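Local coordinates for spindle assembly checkpoint serine/threonine-protein kinase BUB1 (Saccharomyces cerevisiae, PDB 3ESL) that phosphorylates BUB3 and itself and works in the spindle assembly checkpoint that delays anaphase until chromosomes are bioriented on the spindle, at residues R78-W83 with T112-F117; E97-F102 with E119-L124; Q129-A134 with R164-V169; E133-L138 with N158-L163. One frame throughout, in Å; residues are numbered along the deposited sequence. Where two conformers were deposited one is given.

In the fold
The chain is the conserved N-terminal domain of BUB1, an all-alpha, TPR-related array. From the N terminus, contact 1 comes first, bringing helix 77-90 to the start of helix 115-127 and so skipping over helix 95-108; contacts 2 to 4 join consecutive helices. Contact 2 opens on the skipped helix and closes further along helix 115-127, so contacts 1 and 2 cross, and they touch through W83 with T101 and F117 with F102. Contacts 3 and 4 follow in series, setting helix 131-143 against helix 149-165. Both start from the same stretch, contact 4 closing the shorter loop and contact 3 the longer. A probable hydrogen bond between S122 OG and A134 O links contact 2 to contacts 3 and 4.

Contact 1: R78-W83 with T112-F117; sequences RFLKIW and TKLSLF
At the rim of the F117 ring, near its plane, sits CD1 of L80, while on helix 77-90 itself the F79 ring carries W83 NE1 over one face, 3.2 Å above the plane and offset toward the rim. F79 CD2 in turn lies in the plane of the W83 indole, at its edge. These groups belong to an all-alpha array of the TPR kind, and the contact shows how one leucine of such an array can join a helix flank to the start of a helix further along the chain. L114 is the N-cap residue of helix 115-127, and L80 is wedged against that first turn. Its chi1 of 178°, CG anti to the backbone N, carries CG toward this turn. L80 CD2 lies among L114 CD1 at 3.7 Å, L116 CB at 3.8 Å and the backbone N of F117. L80 and L114 slide past one another in opposite directions. Toward solvent, K81 crosses L116 at about a right angle, its NZ 4.0 Å from L116 CD2. M105 of helix 95-108 also touches L80. The backbone N of F117, 3.7 Å from L80 CD2, donates its hydrogen bond to L114 O.

Contact 2: E97-F102 with E119-L124; sequences ESENTF and EEFSKL
F102 and F121 lie with their ring planes only 6° apart, yet the rings are slid so far past each other that they barely overlap, their centroids 4.8 Å apart. Over one face of each ring lies instead an atom near the base of the partner's side chain. F102 CB stands over the centre of the F121 ring, 3.5 Å from the centroid, and F121 CA over that of the F102 ring at 3.9 Å, two CH-pi contacts. F102 has CG anti to its carbonyl carbon (chi1 -79°), F121 has CG anti to its backbone N, and the side chains run past each other in opposite directions. L124 crosses F102 on the slant, its CD2 3.7 Å from F102 CD2 and 3.6 Å from the backbone N of E99; its CD1 meets S98 CB. An alanine in place of F102 would probably leave CA of F121 and CD2 of L124 facing a gap. The E99 carboxylate forms a salt bridge with R185 of helix 177-186. Near-antiparallel packing of consecutive helices, here at 151°, is consistent with the TPR-like, all-alpha array; helix 77-90 lies on one flank, through I87 on S98 and I84 on E120, and helix 131-143 beyond, where L137 packs on F121.

Contact 3: Q129-A134 with R164-V169; sequences QFFLEA and REMNIV
The F131 ring is held between two atoms on opposite faces, one from across the contact and one from its own segment: CD1 of I168 lies over one face, CA of Q129, two residues back, over the other. The I168 methyl makes a CH-pi contact, 3.9 Å from the F131 centroid and 22° off the ring normal. Obliquely to the same ring comes the sulfur of M166, whose SD stands 4.3 Å from the F131 centroid in a Met-aromatic contact; its chain, extended beyond CG, crosses the phenylalanine at about a right angle. What brings M166 and I168 to this place is a Schellman motif that ends helix 149-165 at N167, a residue with positive phi. There N167 N bonds to R164 O, and I168 N to L163 O, turning the chain back toward the start of helix 131-143. I168 then divides its branches: CG2, anti to the backbone N, reaches L132 CD2 at 3.9 Å, while CG1 carries CD1 to F131. L132 also touches S178 and R181 of helix 177-186.

Contact 4: E133-L138 with N158-L163; sequences EAKVLL and NYEDRL
Y159 presents the edge of its ring to helix 131-143, with CE2 3.6 Å from the backbone N of K135 and K135 CA in the ring plane. Its CG is anti to the backbone N (chi1 -175°), which carries CG toward helix 131-143; the two helix segments run almost antiparallel, 11.0 Å apart at their axes. The phenol end reaches A134, whose CB is 3.6 Å from Y159 OH, and the hydroxyl is hydrogen-bonded to the carbonyl oxygen of F131 one turn earlier. L138 CD1 meets the other end of the ring slantwise, 4.1 Å from Y159 CD2. Next comes E160, which crosses the extended chain of K135 at about a right angle. K135 NZ donates to E160 OE2 at 2.9 Å, on the anti side of the carboxylate and 32° out of its plane. An alanine at E160 would probably leave the K135 ammonium without its carboxylate mate and free to swing. R162 takes its charge to E126 of helix 115-127. L163 follows, laying CD2 over one face of the Y159 ring, near the rim, and approaching K135 CD. Such pairing of antiparallel helices suits a TPR-like array. The chemistry divides accordingly: a buried hydroxyl is satisfied by a main-chain carbonyl among apolar contacts, and the charged pair K135-E160 bridges the helices at their partly exposed border.

Contact 1: R78-W83 with T112-F117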
loop_
_atom_site.group_PDB
_atom_site.type_symbol
_atom_site.label_atom_id
_atom_site.label_comp_id
_atom_site.label_asym_id
_atom_site.label_seq_id
_atom_site.Cartn_x
_atom_site.Cartn_y
_atom_site.Cartn_z
ATOM N N ARG A 78 -7.193 -5.372 5.088
ATOM C CA ARG A 78 -6.602 -6.338 4.149
ATOM C C ARG A 78 -6.219 -5.664 2.834
ATOM O O ARG A 78 -5.154 -5.948 2.268
ATOM C CB ARG A 78 -7.575 -7.474 3.858
ATOM C CG ARG A 78 -8.050 -8.217 5.091
ATOM C CD ARG A 78 -9.183 -9.191 4.732
ATOM N NE ARG A 78 -10.359 -8.482 4.204
ATOM C CZ ARG A 78 -11.326 -9.059 3.493
ATOM N NH1 ARG A 78 -11.271 -10.358 3.214
ATOM N NH2 ARG A 78 -12.348 -8.339 3.054
ATOM N N PHE A 79 -7.093 -4.779 2.351
ATOM C CA PHE A 79 -6.840 -4.026 1.127
ATOM C C PHE A 79 -5.649 -3.075 1.313
ATOM O O PHE A 79 -4.740 -3.010 0.476
ATOM C CB PHE A 79 -8.089 -3.242 0.741
ATOM C CG PHE A 79 -8.033 -2.628 -0.632
ATOM C CD1 PHE A 79 -7.527 -3.338 -1.730
ATOM C CD2 PHE A 79 -8.556 -1.352 -0.838
ATOM C CE1 PHE A 79 -7.505 -2.741 -3.022
ATOM C CE2 PHE A 79 -8.529 -0.759 -2.112
ATOM C CZ PHE A 79 -8.015 -1.461 -3.199
ATOM N N LEU A 80 -5.656 -2.339 2.420
ATOM C CA LEU A 80 -4.525 -1.458 2.738
ATOM C C LEU A 80 -3.199 -2.215 2.677
ATOM O O LEU A 80 -2.222 -1.719 2.123
ATOM C CB LEU A 80 -4.716 -0.799 4.105
ATOM C CG LEU A 80 -3.535 0.096 4.510
ATOM C CD1 LEU A 80 -3.267 1.174 3.451
ATOM C CD2 LEU A 80 -3.770 0.717 5.899
ATOM N N LYS A 81 -3.162 -3.419 3.239
ATOM C CA LYS A 81 -1.915 -4.168 3.287
ATOM C C LYS A 81 -1.400 -4.513 1.895
ATOM O O LYS A 81 -0.198 -4.540 1.681
ATOM C CB LYS A 81 -2.044 -5.402 4.176
ATOM C CG LYS A 81 -2.096 -5.060 5.669
ATOM C CD LYS A 81 -2.172 -6.347 6.499
ATOM C CE LYS A 81 -2.735 -6.085 7.885
ATOM N NZ LYS A 81 -1.757 -5.406 8.787
ATOM N N ILE A 82 -2.309 -4.756 0.951
ATOM C CA ILE A 82 -1.900 -5.039 -0.428
ATOM C C ILE A 82 -1.187 -3.827 -1.028
ATOM O O ILE A 82 -0.134 -3.984 -1.643
ATOM C CB ILE A 82 -3.079 -5.507 -1.314
ATOM C CG1 ILE A 82 -3.757 -6.717 -0.670
ATOM C CG2 ILE A 82 -2.586 -5.869 -2.733
ATOM C CD1 ILE A 82 -5.114 -7.036 -1.244
ATOM N N TRP A 83 -1.739 -2.624 -0.813
ATOM C CA TRP A 83 -1.080 -1.396 -1.266
ATOM C C TRP A 83 0.322 -1.292 -0.676
ATOM O O TRP A 83 1.273 -1.033 -1.402
ATOM C CB TRP A 83 -1.856 -0.141 -0.879
ATOM C CG TRP A 83 -3.106 0.055 -1.678
ATOM C CD1 TRP A 83 -4.346 -0.372 -1.352
ATOM C CD2 TRP A 83 -3.224 0.731 -2.937
ATOM N NE1 TRP A 83 -5.249 -0.009 -2.324
ATOM C CE2 TRP A 83 -4.588 0.676 -3.309
ATOM C CE3 TRP A 83 -2.311 1.383 -3.783
ATOM C CZ2 TRP A 83 -5.068 1.238 -4.497
ATOM C CZ3 TRP A 83 -2.790 1.956 -4.976
ATOM C CH2 TRP A 83 -4.155 1.873 -5.315
ATOM N N THR A 112 -7.354 5.948 4.947
ATOM C CA THR A 112 -7.241 7.199 5.705
ATOM C C THR A 112 -7.876 7.162 7.098
ATOM O O THR A 112 -7.712 8.104 7.894
ATOM C CB THR A 112 -7.703 8.415 4.893
ATOM O OG1 THR A 112 -9.035 8.205 4.427
ATOM C CG2 THR A 112 -6.766 8.646 3.695
ATOM N N LYS A 113 -8.578 6.071 7.411
ATOM C CA LYS A 113 -9.074 5.862 8.765
ATOM C C LYS A 113 -8.279 4.785 9.510
ATOM O O LYS A 113 -8.659 4.372 10.621
ATOM C CB LYS A 113 -10.574 5.541 8.746
ATOM C CG LYS A 113 -11.439 6.644 8.162
ATOM C CD LYS A 113 -12.915 6.225 8.120
ATOM C CE LYS A 113 -13.756 7.261 7.371
ATOM N NZ LYS A 113 -15.226 7.003 7.513
ATOM N N LEU A 114 -7.179 4.327 8.906
ATOM C CA LEU A 114 -6.341 3.281 9.501
ATOM C C LEU A 114 -4.953 3.780 9.897
ATOM O O LEU A 114 -4.244 4.367 9.070
ATOM C CB LEU A 114 -6.192 2.098 8.528
ATOM C CG LEU A 114 -7.521 1.421 8.152
ATOM C CD1 LEU A 114 -7.272 0.371 7.094
ATOM C CD2 LEU A 114 -8.193 0.806 9.399
ATOM N N SER A 115 -4.559 3.505 11.145
ATOM C CA SER A 115 -3.238 3.915 11.659
ATOM C C SER A 115 -2.077 3.465 10.775
ATOM O O SER A 115 -1.108 4.205 10.582
ATOM C CB SER A 115 -3.023 3.384 13.080
ATOM O OG SER A 115 -3.933 3.981 13.970
ATOM N N LEU A 116 -2.161 2.242 10.257
ATOM C CA LEU A 116 -1.113 1.687 9.422
ATOM C C LEU A 116 -0.773 2.594 8.245
ATOM O O LEU A 116 0.398 2.714 7.877
ATOM C CB LEU A 116 -1.515 0.291 8.932
ATOM C CG LEU A 116 -0.451 -0.442 8.099
ATOM C CD1 LEU A 116 0.808 -0.689 8.904
ATOM C CD2 LEU A 116 -1.023 -1.727 7.545
ATOM N N PHE A 117 -1.792 3.233 7.668
ATOM C CA PHE A 117 -1.569 4.099 6.512
ATOM C C PHE A 117 -0.617 5.227 6.904
ATOM O O PHE A 117 0.404 5.467 6.242
ATOM C CB PHE A 117 -2.886 4.671 5.983
ATOM C CG PHE A 117 -2.699 5.736 4.928
ATOM C CD1 PHE A 117 -2.512 5.387 3.596
ATOM C CD2 PHE A 117 -2.681 7.093 5.277
ATOM C CE1 PHE A 117 -2.315 6.380 2.616
ATOM C CE2 PHE A 117 -2.491 8.089 4.304
ATOM C CZ PHE A 117 -2.313 7.729 2.969
#

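Contact 2: E97-F102 with E119-L124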
loop_
_atom_site.group_PDB
_atom_site.type_symbol
_atom_site.label_atom_id
_atom_site.label_comp_id
_atom_site.label_asym_id
_atom_site.label_seq_id
_atom_site.Cartn_x
_atom_site.Cartn_y
_atom_site.Cartn_z
ATOM N N GLU A 97 7.500 7.529 -6.980
ATOM C CA GLU A 97 6.389 6.623 -7.264
ATOM C C GLU A 97 5.793 6.072 -5.979
ATOM O O GLU A 97 4.579 5.937 -5.885
ATOM C CB GLU A 97 6.810 5.512 -8.224
ATOM C CG GLU A 97 6.957 6.045 -9.655
ATOM C CD GLU A 97 5.682 6.719 -10.151
ATOM O OE1 GLU A 97 4.636 6.040 -10.179
ATOM O OE2 GLU A 97 5.715 7.930 -10.491
ATOM N N SER A 98 6.643 5.784 -4.989
ATOM C CA SER A 98 6.131 5.394 -3.649
ATOM C C SER A 98 5.249 6.483 -3.045
ATOM O O SER A 98 4.109 6.216 -2.637
ATOM C CB SER A 98 7.271 5.039 -2.675
ATOM O OG SER A 98 7.924 3.845 -3.075
ATOM N N GLU A 99 5.770 7.708 -2.991
ATOM C CA GLU A 99 5.015 8.817 -2.426
ATOM C C GLU A 99 3.734 9.073 -3.236
ATOM O O GLU A 99 2.674 9.325 -2.664
ATOM C CB GLU A 99 5.860 10.094 -2.342
ATOM C CG GLU A 99 5.125 11.190 -1.605
ATOM C CD GLU A 99 5.845 12.520 -1.592
ATOM O OE1 GLU A 99 6.297 12.972 -2.662
ATOM O OE2 GLU A 99 5.935 13.117 -0.495
ATOM N N ASN A 100 3.837 8.991 -4.561
ATOM C CA ASN A 100 2.666 9.205 -5.407
ATOM C C ASN A 100 1.573 8.163 -5.170
ATOM O O ASN A 100 0.386 8.465 -5.277
ATOM C CB ASN A 100 3.052 9.229 -6.881
ATOM C CG ASN A 100 3.770 10.509 -7.264
ATOM O OD1 ASN A 100 3.820 11.471 -6.487
ATOM N ND2 ASN A 100 4.331 10.528 -8.470
ATOM N N THR A 101 1.991 6.944 -4.852
ATOM C CA THR A 101 1.035 5.890 -4.507
ATOM C C THR A 101 0.319 6.249 -3.207
ATOM O O THR A 101 -0.913 6.200 -3.158
ATOM C CB THR A 101 1.702 4.500 -4.453
ATOM O OG1 THR A 101 2.363 4.246 -5.699
ATOM C CG2 THR A 101 0.649 3.397 -4.231
ATOM N N PHE A 102 1.066 6.656 -2.170
ATOM C CA PHE A 102 0.415 7.070 -0.926
ATOM C C PHE A 102 -0.525 8.264 -1.138
ATOM O O PHE A 102 -1.614 8.318 -0.565
ATOM C CB PHE A 102 1.436 7.420 0.151
ATOM C CG PHE A 102 2.037 6.229 0.848
ATOM C CD1 PHE A 102 1.287 5.482 1.752
ATOM C CD2 PHE A 102 3.385 5.909 0.656
ATOM C CE1 PHE A 102 1.865 4.384 2.428
ATOM C CE2 PHE A 102 3.971 4.827 1.307
ATOM C CZ PHE A 102 3.201 4.059 2.204
ATOM N N GLU A 119 1.302 5.461 9.612
ATOM C CA GLU A 119 2.605 4.921 10.064
ATOM C C GLU A 119 3.566 4.651 8.904
ATOM O O GLU A 119 4.738 5.053 8.935
ATOM C CB GLU A 119 2.407 3.653 10.902
ATOM C CG GLU A 119 1.708 3.934 12.233
ATOM C CD GLU A 119 1.274 2.673 12.973
ATOM O OE1 GLU A 119 0.940 1.663 12.313
ATOM O OE2 GLU A 119 1.262 2.699 14.228
ATOM N N GLU A 120 3.060 3.970 7.879
ATOM C CA GLU A 120 3.870 3.628 6.715
ATOM C C GLU A 120 4.240 4.841 5.856
ATOM O O GLU A 120 5.384 4.952 5.407
ATOM C CB GLU A 120 3.173 2.543 5.884
ATOM C CG GLU A 120 3.064 1.195 6.624
ATOM C CD GLU A 120 4.413 0.511 6.850
ATOM O OE1 GLU A 120 5.333 0.662 6.016
ATOM O OE2 GLU A 120 4.549 -0.194 7.875
ATOM N N PHE A 121 3.277 5.734 5.634
ATOM C CA PHE A 121 3.502 6.939 4.848
ATOM C C PHE A 121 4.533 7.810 5.590
ATOM O O PHE A 121 5.499 8.301 4.996
ATOM C CB PHE A 121 2.168 7.664 4.650
ATOM C CG PHE A 121 2.177 8.738 3.570
ATOM C CD1 PHE A 121 3.346 9.097 2.899
ATOM C CD2 PHE A 121 0.995 9.408 3.265
ATOM C CE1 PHE A 121 3.331 10.101 1.915
ATOM C CE2 PHE A 121 0.976 10.424 2.299
ATOM C CZ PHE A 121 2.137 10.762 1.624
ATOM N N SER A 122 4.355 7.945 6.900
ATOM C CA SER A 122 5.323 8.696 7.714
ATOM C C SER A 122 6.724 8.094 7.615
ATOM O O SER A 122 7.715 8.839 7.494
ATOM C CB SER A 122 4.875 8.776 9.177
ATOM O OG SER A 122 5.870 9.426 9.967
ATOM N N LYS A 123 6.814 6.761 7.676
ATOM C CA LYS A 123 8.097 6.061 7.552
ATOM C C LYS A 123 8.763 6.398 6.216
ATOM O O LYS A 123 9.971 6.651 6.169
ATOM C CB LYS A 123 7.928 4.549 7.715
ATOM C CG LYS A 123 9.242 3.757 7.676
ATOM C CD LYS A 123 9.010 2.238 7.773
ATOM C CE LYS A 123 8.575 1.624 6.435
ATOM N NZ LYS A 123 9.676 1.592 5.414
ATOM N N LEU A 124 7.981 6.423 5.134
ATOM C CA LEU A 124 8.545 6.781 3.825
ATOM C C LEU A 124 9.166 8.184 3.870
ATOM O O LEU A 124 10.308 8.380 3.421
ATOM C CB LEU A 124 7.474 6.687 2.719
ATOM C CG LEU A 124 7.958 7.045 1.309
ATOM C CD1 LEU A 124 8.736 5.910 0.693
ATOM C CD2 LEU A 124 6.784 7.436 0.418
#

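Contact 3: Q129-A134 with R164-V169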
loop_
_atom_site.group_PDB
_atom_site.type_symbol
_atom_site.label_atom_id
_atom_site.label_comp_id
_atom_site.label_asym_id
_atom_site.label_seq_id
_atom_site.Cartn_x
_atom_site.Cartn_y
_atom_site.Cartn_z
ATOM N N GLN A 129 14.039 11.747 4.683
ATOM C CA GLN A 129 14.493 12.912 5.445
ATOM C C GLN A 129 13.558 14.127 5.378
ATOM O O GLN A 129 13.988 15.269 5.548
ATOM C CB GLN A 129 15.951 13.286 5.085
ATOM C CG GLN A 129 16.891 12.106 4.995
ATOM C CD GLN A 129 17.414 11.903 3.597
ATOM O OE1 GLN A 129 18.061 12.792 3.039
ATOM N NE2 GLN A 129 17.179 10.726 3.034
ATOM N N PHE A 130 12.270 13.885 5.118
ATOM C CA PHE A 130 11.265 14.909 5.324
ATOM C C PHE A 130 10.817 14.762 6.772
ATOM O O PHE A 130 9.693 14.340 7.059
ATOM C CB PHE A 130 10.075 14.758 4.353
ATOM C CG PHE A 130 10.406 15.090 2.916
ATOM C CD1 PHE A 130 10.564 16.417 2.506
ATOM C CD2 PHE A 130 10.559 14.077 1.975
ATOM C CE1 PHE A 130 10.866 16.721 1.166
ATOM C CE2 PHE A 130 10.856 14.367 0.644
ATOM C CZ PHE A 130 11.008 15.685 0.239
ATOM N N PHE A 131 11.715 15.104 7.694
ATOM C CA PHE A 131 11.546 14.725 9.095
ATOM C C PHE A 131 10.304 15.315 9.756
ATOM O O PHE A 131 9.524 14.593 10.393
ATOM C CB PHE A 131 12.826 15.032 9.899
ATOM C CG PHE A 131 13.998 14.162 9.519
ATOM C CD1 PHE A 131 13.975 12.794 9.759
ATOM C CD2 PHE A 131 15.130 14.723 8.925
ATOM C CE1 PHE A 131 15.049 11.985 9.400
ATOM C CE2 PHE A 131 16.214 13.928 8.570
ATOM C CZ PHE A 131 16.177 12.557 8.803
ATOM N N LEU A 132 10.097 16.615 9.593
ATOM C CA LEU A 132 8.990 17.270 10.279
ATOM C C LEU A 132 7.641 17.039 9.581
ATOM O O LEU A 132 6.597 17.000 10.233
ATOM C CB LEU A 132 9.288 18.757 10.534
ATOM C CG LEU A 132 10.556 19.001 11.380
ATOM C CD1 LEU A 132 10.906 20.479 11.468
ATOM C CD2 LEU A 132 10.469 18.369 12.775
ATOM N N GLU A 133 7.680 16.841 8.265
ATOM C CA GLU A 133 6.480 16.436 7.525
ATOM C C GLU A 133 6.002 15.063 8.001
ATOM O O GLU A 133 4.789 14.838 8.140
ATOM C CB GLU A 133 6.740 16.410 6.018
ATOM C CG GLU A 133 6.966 17.793 5.401
ATOM C CD GLU A 133 8.436 18.205 5.345
ATOM O OE1 GLU A 133 9.263 17.698 6.136
ATOM O OE2 GLU A 133 8.767 19.055 4.490
ATOM N N ALA A 134 6.953 14.159 8.244
ATOM C CA ALA A 134 6.640 12.814 8.738
ATOM C C ALA A 134 5.940 12.854 10.097
ATOM O O ALA A 134 5.027 12.065 10.354
ATOM C CB ALA A 134 7.890 11.952 8.798
ATOM N N ARG A 164 15.018 13.295 18.443
ATOM C CA ARG A 164 15.949 13.795 19.462
ATOM C C ARG A 164 17.370 13.259 19.286
ATOM O O ARG A 164 18.337 13.985 19.528
ATOM C CB ARG A 164 15.431 13.491 20.867
ATOM C CG ARG A 164 14.371 14.473 21.341
ATOM C CD ARG A 164 14.106 14.327 22.835
ATOM N NE ARG A 164 13.172 13.239 23.119
ATOM C CZ ARG A 164 11.849 13.378 23.167
ATOM N NH1 ARG A 164 11.286 14.564 22.950
ATOM N NH2 ARG A 164 11.084 12.326 23.431
ATOM N N GLU A 165 17.483 12.001 18.855
ATOM C CA GLU A 165 18.772 11.366 18.542
ATOM C C GLU A 165 19.495 11.993 17.339
ATOM O O GLU A 165 20.698 11.772 17.149
ATOM C CB GLU A 165 18.598 9.855 18.330
ATOM C CG GLU A 165 18.299 9.086 19.618
ATOM C CD GLU A 165 18.040 7.609 19.385
ATOM O OE1 GLU A 165 17.066 7.272 18.671
ATOM O OE2 GLU A 165 18.805 6.780 19.927
ATOM N N MET A 166 18.756 12.759 16.535
ATOM C CA MET A 166 19.325 13.500 15.403
ATOM C C MET A 166 19.341 15.024 15.646
ATOM O O MET A 166 19.651 15.798 14.733
ATOM C CB MET A 166 18.561 13.199 14.101
ATOM C CG MET A 166 18.390 11.728 13.742
ATOM S SD MET A 166 17.507 11.517 12.171
ATOM C CE MET A 166 16.812 9.880 12.383
ATOM N N ASN A 167 19.001 15.445 16.866
ATOM C CA ASN A 167 19.005 16.868 17.258
ATOM C C ASN A 167 18.038 17.744 16.444
ATOM O O ASN A 167 18.382 18.870 16.065
ATOM C CB ASN A 167 20.429 17.470 17.184
ATOM C CG ASN A 167 21.462 16.678 17.981
ATOM O OD1 ASN A 167 21.328 16.490 19.192
ATOM N ND2 ASN A 167 22.516 16.233 17.299
ATOM N N ILE A 168 16.833 17.235 16.189
ATOM C CA ILE A 168 15.881 17.913 15.300
ATOM C C ILE A 168 14.720 18.564 16.052
ATOM O O ILE A 168 14.048 17.911 16.853
ATOM C CB ILE A 168 15.330 16.946 14.210
ATOM C CG1 ILE A 168 16.468 16.432 13.324
ATOM C CG2 ILE A 168 14.251 17.630 13.360
ATOM C CD1 ILE A 168 16.090 15.268 12.441
ATOM N N VAL A 169 14.504 19.852 15.778
ATOM C CA VAL A 169 13.354 20.621 16.286
ATOM C C VAL A 169 12.931 21.701 15.282
ATOM O O VAL A 169 13.717 22.086 14.412
ATOM C CB VAL A 169 13.632 21.288 17.671
ATOM C CG1 VAL A 169 13.220 20.369 18.819
ATOM C CG2 VAL A 169 15.095 21.736 17.803
#

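Contact 4: E133-L138 with N158-L163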
loop_
_atom_site.group_PDB
_atom_site.type_symbol
_atom_site.label_atom_id
_atom_site.label_comp_id
_atom_site.label_asym_id
_atom_site.label_seq_id
_atom_site.Cartn_x
_atom_site.Cartn_y
_atom_site.Cartn_z
ATOM N N GLU A 133 7.680 16.841 8.265
ATOM C CA GLU A 133 6.480 16.436 7.525
ATOM C C GLU A 133 6.002 15.063 8.001
ATOM O O GLU A 133 4.789 14.838 8.140
ATOM C CB GLU A 133 6.740 16.410 6.018
ATOM C CG GLU A 133 6.966 17.793 5.401
ATOM C CD GLU A 133 8.436 18.205 5.345
ATOM O OE1 GLU A 133 9.263 17.698 6.136
ATOM O OE2 GLU A 133 8.767 19.055 4.490
ATOM N N ALA A 134 6.953 14.159 8.244
ATOM C CA ALA A 134 6.640 12.814 8.738
ATOM C C ALA A 134 5.940 12.854 10.097
ATOM O O ALA A 134 5.027 12.065 10.354
ATOM C CB ALA A 134 7.890 11.952 8.798
ATOM N N LYS A 135 6.350 13.784 10.965
ATOM C CA LYS A 135 5.711 13.942 12.275
ATOM C C LYS A 135 4.288 14.452 12.100
ATOM O O LYS A 135 3.360 13.918 12.702
ATOM C CB LYS A 135 6.529 14.892 13.176
ATOM C CG LYS A 135 5.843 15.284 14.474
ATOM C CD LYS A 135 6.794 16.055 15.382
ATOM C CE LYS A 135 6.109 16.475 16.671
ATOM N NZ LYS A 135 7.106 16.621 17.764
ATOM N N VAL A 136 4.111 15.453 11.241
ATOM C CA VAL A 136 2.800 16.057 11.022
ATOM C C VAL A 136 1.817 15.014 10.471
ATOM O O VAL A 136 0.633 15.014 10.818
ATOM C CB VAL A 136 2.880 17.280 10.089
ATOM C CG1 VAL A 136 1.490 17.838 9.793
ATOM C CG2 VAL A 136 3.747 18.368 10.721
ATOM N N LEU A 137 2.328 14.123 9.630
ATOM C CA LEU A 137 1.499 13.060 9.069
ATOM C C LEU A 137 0.954 12.128 10.158
ATOM O O LEU A 137 -0.216 11.736 10.113
ATOM C CB LEU A 137 2.288 12.288 8.030
ATOM C CG LEU A 137 1.542 11.377 7.073
ATOM C CD1 LEU A 137 0.330 12.080 6.452
ATOM C CD2 LEU A 137 2.548 10.937 6.029
ATOM N N LEU A 138 1.786 11.790 11.142
ATOM C CA LEU A 138 1.306 10.970 12.266
ATOM C C LEU A 138 0.237 11.716 13.061
ATOM O O LEU A 138 -0.802 11.150 13.420
ATOM C CB LEU A 138 2.449 10.535 13.181
ATOM C CG LEU A 138 3.472 9.579 12.570
ATOM C CD1 LEU A 138 4.682 9.440 13.484
ATOM C CD2 LEU A 138 2.855 8.200 12.266
ATOM N N ASN A 158 7.777 7.088 19.667
ATOM C CA ASN A 158 9.042 6.491 19.238
ATOM C C ASN A 158 9.755 7.344 18.194
ATOM O O ASN A 158 10.986 7.423 18.181
ATOM C CB ASN A 158 8.837 5.068 18.705
ATOM C CG ASN A 158 8.278 4.120 19.757
ATOM O OD1 ASN A 158 8.295 4.415 20.952
ATOM N ND2 ASN A 158 7.786 2.972 19.313
ATOM N N TYR A 159 8.976 7.984 17.323
ATOM C CA TYR A 159 9.538 8.853 16.297
ATOM C C TYR A 159 10.174 10.105 16.900
ATOM O O TYR A 159 11.259 10.537 16.474
ATOM C CB TYR A 159 8.482 9.239 15.259
ATOM C CG TYR A 159 9.064 10.037 14.116
ATOM C CD1 TYR A 159 10.295 9.678 13.554
ATOM C CD2 TYR A 159 8.399 11.150 13.604
ATOM C CE1 TYR A 159 10.838 10.406 12.510
ATOM C CE2 TYR A 159 8.944 11.889 12.554
ATOM C CZ TYR A 159 10.163 11.502 12.015
ATOM O OH TYR A 159 10.718 12.214 10.978
ATOM N N GLU A 160 9.503 10.689 17.888
ATOM C CA GLU A 160 10.071 11.831 18.608
ATOM C C GLU A 160 11.401 11.480 19.295
ATOM O O GLU A 160 12.290 12.327 19.386
ATOM C CB GLU A 160 9.054 12.424 19.584
ATOM C CG GLU A 160 7.885 13.086 18.863
ATOM C CD GLU A 160 6.776 13.562 19.786
ATOM O OE1 GLU A 160 6.655 13.041 20.918
ATOM O OE2 GLU A 160 6.010 14.457 19.368
ATOM N N ASP A 161 11.535 10.231 19.743
ATOM C CA ASP A 161 12.789 9.727 20.308
ATOM C C ASP A 161 13.885 9.644 19.249
ATOM O O ASP A 161 15.055 9.911 19.539
ATOM C CB ASP A 161 12.594 8.344 20.928
ATOM C CG ASP A 161 11.739 8.371 22.175
ATOM O OD1 ASP A 161 11.644 9.438 22.825
ATOM O OD2 ASP A 161 11.162 7.309 22.505
ATOM N N ARG A 162 13.507 9.257 18.032
ATOM C CA ARG A 162 14.460 9.206 16.922
ATOM C C ARG A 162 14.865 10.611 16.496
ATOM O O ARG A 162 16.026 10.843 16.148
ATOM C CB ARG A 162 13.903 8.403 15.743
ATOM C CG ARG A 162 13.672 6.928 16.067
ATOM C CD ARG A 162 13.504 6.066 14.813
ATOM N NE ARG A 162 12.298 6.392 14.043
ATOM C CZ ARG A 162 11.072 5.966 14.340
ATOM N NH1 ARG A 162 10.857 5.203 15.408
ATOM N NH2 ARG A 162 10.049 6.310 13.565
ATOM N N LEU A 163 13.907 11.541 16.543
ATOM C CA LEU A 163 14.146 12.943 16.205
ATOM C C LEU A 163 15.162 13.580 17.148
ATOM O O LEU A 163 16.066 14.301 16.705
ATOM C CB LEU A 163 12.831 13.734 16.224
ATOM C CG LEU A 163 12.209 14.241 14.908
ATOM C CD1 LEU A 163 12.602 13.432 13.666
ATOM C CD2 LEU A 163 10.694 14.365 15.022
#